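Local coordinates for protein Amy13K (Eubacterium rectale DSM 17629, PDB 6B3P) that binds starch-type malto-oligosaccharides through two family 26 carbohydrate-binding modules of a surface-anchored alpha-amylase, at residues 167-170 / 171-175; 182-185 / 186-189. All blocks are in the same frame, centred on the assembly; numbering follows the deposited sequence.

Contact 1 of 2, residues 167-170 / 171-175. With GLC (alpha-D-glucopyranose), chain D; EDO (1,2-ethanediol), chain G; FMT (formic acid), chain O.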
loop_
_atom_site.group_PDB
_atom_site.type_symbol
_atom_site.label_atom_id
_atom_site.label_comp_id
_atom_site.label_asym_id
_atom_site.label_seq_id
_atom_site.Cartn_x
_atom_site.Cartn_y
_atom_site.Cartn_z
ATOM N N PHE A 167 6.698 15.905 -5.864
ATOM C CA PHE A 167 7.669 15.473 -6.863
ATOM C C PHE A 167 8.041 16.671 -7.730
ATOM O O PHE A 167 7.185 17.490 -8.051
ATOM C CB PHE A 167 7.110 14.333 -7.717
ATOM C CG PHE A 167 6.937 13.040 -6.966
ATOM C CD1 PHE A 167 8.003 12.169 -6.806
ATOM C CD2 PHE A 167 5.710 12.696 -6.421
ATOM C CE1 PHE A 167 7.850 10.978 -6.117
ATOM C CE2 PHE A 167 5.552 11.507 -5.729
ATOM C CZ PHE A 167 6.623 10.648 -5.579
ATOM N N ASN A 168 9.316 16.777 -8.100
ATOM C CA ASN A 168 9.791 17.919 -8.878
ATOM C C ASN A 168 11.108 17.621 -9.591
ATOM O O ASN A 168 11.713 16.571 -9.374
ATOM C CB ASN A 168 9.963 19.145 -7.974
ATOM C CG ASN A 168 11.104 18.987 -6.986
ATOM O OD1 ASN A 168 12.269 19.201 -7.324
ATOM N ND2 ASN A 168 10.773 18.624 -5.754
ATOM N N ASN A 169 11.541 18.552 -10.439
ATOM C CA ASN A 169 12.800 18.414 -11.171
ATOM C C ASN A 169 13.830 19.473 -10.784
ATOM O O ASN A 169 14.877 19.584 -11.422
ATOM C CB ASN A 169 12.547 18.468 -12.684
ATOM C CG ASN A 169 11.938 19.786 -13.139
ATOM O OD1 ASN A 169 11.752 20.712 -12.349
ATOM N ND2 ASN A 169 11.627 19.873 -14.429
ATOM N N ASN A 170 13.535 20.232 -9.732
ATOM C CA ASN A 170 14.399 21.327 -9.302
ATOM C C ASN A 170 14.658 22.310 -10.438
ATOM O O ASN A 170 15.773 22.806 -10.599
ATOM C CB ASN A 170 15.728 20.783 -8.772
ATOM C CG ASN A 170 16.504 21.811 -7.970
ATOM O OD1 ASN A 170 15.941 22.794 -7.489
ATOM N ND2 ASN A 170 17.805 21.589 -7.822
ATOM N N ASN A 171 13.627 22.584 -11.232
ATOM C CA ASN A 171 13.777 23.448 -12.396
ATOM C C ASN A 171 12.435 23.974 -12.898
ATOM O O ASN A 171 12.205 24.067 -14.105
ATOM C CB ASN A 171 14.499 22.693 -13.518
ATOM C CG ASN A 171 15.078 23.616 -14.575
ATOM O OD1 ASN A 171 15.401 24.773 -14.299
ATOM N ND2 ASN A 171 15.212 23.106 -15.796
ATOM N N GLY A 172 11.550 24.309 -11.964
ATOM C CA GLY A 172 10.298 24.968 -12.294
ATOM C C GLY A 172 9.094 24.058 -12.463
ATOM O O GLY A 172 7.974 24.547 -12.619
ATOM N N THR A 173 9.315 22.746 -12.432
ATOM C CA THR A 173 8.224 21.784 -12.577
ATOM C C THR A 173 8.052 20.965 -11.301
ATOM O O THR A 173 8.995 20.345 -10.813
ATOM C CB THR A 173 8.457 20.831 -13.770
ATOM O OG1 THR A 173 8.668 21.596 -14.963
ATOM C CG2 THR A 173 7.255 19.910 -13.976
ATOM N N GLN A 174 6.836 20.975 -10.764
ATOM C CA GLN A 174 6.525 20.238 -9.546
ATOM C C GLN A 174 5.048 19.860 -9.501
ATOM O O GLN A 174 4.234 20.430 -10.225
ATOM C CB GLN A 174 6.888 21.064 -8.309
ATOM C CG GLN A 174 5.988 22.275 -8.082
ATOM C CD GLN A 174 6.357 23.053 -6.832
ATOM O OE1 GLN A 174 5.597 23.091 -5.864
ATOM N NE2 GLN A 174 7.524 23.682 -6.850
ATOM N N THR A 175 4.712 18.904 -8.640
ATOM C CA THR A 175 3.326 18.493 -8.444
ATOM C C THR A 175 2.628 19.405 -7.444
ATOM O O THR A 175 3.270 20.213 -6.773
ATOM C CB THR A 175 3.230 17.039 -7.928
ATOM O OG1 THR A 175 3.827 16.948 -6.628
ATOM C CG2 THR A 175 3.931 16.076 -8.872
HETATM C C1 GLC D . 9.666 25.369 -2.670
HETATM C C2 GLC D . 8.427 24.757 -3.304
HETATM C C3 GLC D . 7.251 24.781 -2.382
HETATM C C4 GLC D . 7.635 24.173 -1.069
HETATM C C5 GLC D . 8.852 24.865 -0.497
HETATM C C6 GLC D . 9.297 24.244 0.800
HETATM O O1 GLC D . 9.593 26.795 -2.578
HETATM O O2 GLC D . 8.070 25.439 -4.460
HETATM O O3 GLC D . 6.177 24.044 -2.919
HETATM O O4 GLC D . 6.537 24.295 -0.196
HETATM O O5 GLC D . 9.889 24.765 -1.413
HETATM O O6 GLC D . 10.304 24.983 1.418
HETATM C C1 EDO G . 11.749 24.803 -8.318
HETATM O O1 EDO G . 12.989 24.115 -8.112
HETATM C C2 EDO G . 10.697 23.832 -8.846
HETATM O O2 EDO G . 11.331 22.644 -9.337
HETATM C C FMT O . 4.661 22.674 -12.717
HETATM O O1 FMT O . 5.037 23.461 -11.848
HETATM O O2 FMT O . 3.487 22.622 -13.082
#

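Contact 2 of 2, residues 182-185 / 186-189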
loop_
_atom_site.group_PDB
_atom_site.type_symbol
_atom_site.label_atom_id
_atom_site.label_comp_id
_atom_site.label_asym_id
_atom_site.label_seq_id
_atom_site.Cartn_x
_atom_site.Cartn_y
_atom_site.Cartn_z
ATOM N N VAL A 182 -1.590 7.308 5.385
ATOM C CA VAL A 182 -1.039 5.982 5.644
ATOM C C VAL A 182 -2.135 5.101 6.236
ATOM O O VAL A 182 -2.568 5.311 7.369
ATOM C CB VAL A 182 0.178 6.044 6.596
ATOM C CG1 VAL A 182 0.761 4.653 6.816
ATOM C CG2 VAL A 182 1.243 6.985 6.032
ATOM N N THR A 183 -2.578 4.119 5.455
ATOM C CA THR A 183 -3.714 3.276 5.818
ATOM C C THR A 183 -3.287 1.869 6.226
ATOM O O THR A 183 -4.120 1.047 6.605
ATOM C CB THR A 183 -4.713 3.174 4.650
ATOM O OG1 THR A 183 -4.028 2.731 3.471
ATOM C CG2 THR A 183 -5.359 4.529 4.383
ATOM N N SER A 184 -1.988 1.592 6.149
ATOM C CA SER A 184 -1.464 0.280 6.512
ATOM C C SER A 184 0.058 0.311 6.560
ATOM O O SER A 184 0.674 1.324 6.232
ATOM C CB SER A 184 -1.930 -0.780 5.515
ATOM O OG SER A 184 -1.154 -0.736 4.331
ATOM N N THR A 185 0.658 -0.806 6.961
ATOM C CA THR A 185 2.111 -0.914 7.043
ATOM C C THR A 185 2.773 -1.014 5.665
ATOM O O THR A 185 3.998 -0.958 5.556
ATOM C CB THR A 185 2.532 -2.137 7.881
ATOM O OG1 THR A 185 1.891 -3.314 7.373
ATOM C CG2 THR A 185 2.147 -1.949 9.339
ATOM N N SER A 186 1.964 -1.173 4.623
ATOM C CA SER A 186 2.479 -1.262 3.257
ATOM C C SER A 186 1.605 -0.464 2.289
ATOM O O SER A 186 1.122 -0.989 1.285
ATOM C CB SER A 186 2.566 -2.723 2.813
ATOM O OG SER A 186 1.300 -3.354 2.894
ATOM N N THR A 187 1.413 0.813 2.601
ATOM C CA THR A 187 0.607 1.700 1.771
ATOM C C THR A 187 1.331 2.014 0.466
ATOM O O THR A 187 2.524 2.318 0.467
ATOM C CB THR A 187 0.285 3.016 2.506
ATOM O OG1 THR A 187 -0.410 2.728 3.724
ATOM C CG2 THR A 187 -0.573 3.941 1.641
ATOM N N GLU A 188 0.600 1.942 -0.642
ATOM C CA GLU A 188 1.170 2.195 -1.959
ATOM C C GLU A 188 0.303 3.174 -2.750
ATOM O O GLU A 188 -0.922 3.044 -2.782
ATOM C CB GLU A 188 1.327 0.884 -2.731
ATOM C CG GLU A 188 2.121 1.017 -4.023
ATOM C CD GLU A 188 2.372 -0.318 -4.694
ATOM O OE1 GLU A 188 1.640 -1.285 -4.395
ATOM O OE2 GLU A 188 3.305 -0.403 -5.521
ATOM N N LEU A 189 0.948 4.149 -3.386
ATOM C CA LEU A 189 0.247 5.171 -4.159
ATOM C C LEU A 189 0.907 5.408 -5.516
ATOM O O LEU A 189 2.099 5.155 -5.689
ATOM C CB LEU A 189 0.200 6.487 -3.381
ATOM C CG LEU A 189 -0.498 6.453 -2.021
ATOM C CD1 LEU A 189 -0.206 7.731 -1.253
ATOM C CD2 LEU A 189 -1.995 6.262 -2.193
HETATM O O HOH W 1 2.768 2.240 4.745
HETATM O O HOH W 2 1.752 -4.909 5.100
#

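Contact 1 of 2, residues 167-170 / 171-175
Asn169 and Thr173 face each other across the turn: Thr173 CB lies obliquely over one face of the Asn169 amide, 3.4 Å from ND2. Because CG of Asn169 sits between its own backbone N and carbonyl carbon (chi1 61°), OD1 reaches into the turn and accepts from the backbone N of Thr173 at 3.2 Å, the donor tilted 28° from the carbonyl plane, and weakly from Asn171 N. At the amide's other end, ND2 donates a hydrogen bond to Met112 O, so both ends of the group are fixed. With an alanine here, Thr173 N and the Met112 carbonyl would probably be left without their mates and the turn would be freer to shift.

This is the hairpin connection from strand 163-168 to strand 178-180 of a starch-binding module. An Asx turn begins it: Asn168 OD1 takes Asn170 N in the carbonyl plane, on a lone pair, while its ND2 is hydrogen-bonded to Pro137 O. Asn170 adopts left-handed backbone angles, which asparagine tolerates well, and Gly172, with positive phi, has no CB to press on the preceding carbonyl.

Asn168 and Gln174 form a non-hydrogen-bonded antiparallel pair, their CB atoms 3.6 Å apart. It is flanked by Asn169 N to Thr173 O at 3.1 Å and Thr175 N to Phe167 O at 2.9 Å. Beyond it, Thr175 OG1 accepts from Phe167 N at 3.1 Å, a hydroxyl standing in for a strand carbonyl, and its CG2 rests on Phe167 CB. The extended chain of Gln174 carries its amide out to a glucose, where it grips two neighbouring hydroxyls: OE1 accepts from glucose O3 at 3.1 Å, and NE2 donates almost straight (169°) to glucose O2 at 3.0 Å.

Contact 2 of 2, residues 182-185 / 186-189
Thr187 turns its hydroxyl back onto Thr183 and Ser184. With OG1 anti to the carbonyl carbon (chi1 -58°), it accepts from Thr183 N at 3.1 Å and donates to Ser184 O at 3.1 Å, coming from above the carbonyl plane. A hydroxyl suits the place because one oxygen can accept and donate at once. Ser184 OG in turn accepts from Ser186 N at 3.2 Å, closing an ST turn.

Waters add a second set of links. One donates to Ser184 O at 2.7 Å and accepts from Thr187 N at 2.9 Å; another joins Thr185 OG1 to Ser186 OG. Those two hydroxyls also have protein partners, Glu84 and His48 respectively.

Van der Waals contact is slight: Val182 CG1 lies 3.8 Å from Thr187 OG1, and the side chains of Thr183 and Thr187 cross at about a right angle, the beta-branch of threonine placing Thr187 CG2 4.1 Å from Thr183 OG1.

Residues 182-187 form the loop that leads into strand 188-192 of the second beta-sandwich module, and the Ser184, Thr185 and Ser186 side chains meet strands 2-8, 44-50 and 82-87 of the first, marking an interface between modules.

How the contacts relate
Contact 1 closes before contact 2 opens, strand 178-180 lying between them in the chain. Their centres are 24 Å apart and their nearest atoms about 7 Å, so they do not touch. Contact 1 lies at the outer end of the molecule, its centre about 25 Å from that of the chain, and supplies Gln174 to the glycan pocket completed by Tyr119, Trp121, Trp136, Ile166 and Asn177. Contact 2 sits about 4 Å from the chain centre, where the modules meet. The other glycan pocket, with Tyr18, Tyr20 and Trp30, belongs to the first module; thus residues 167-175 bring Gln174 to the sugar, whereas residues 183-186 of contact 2 lie against the first module.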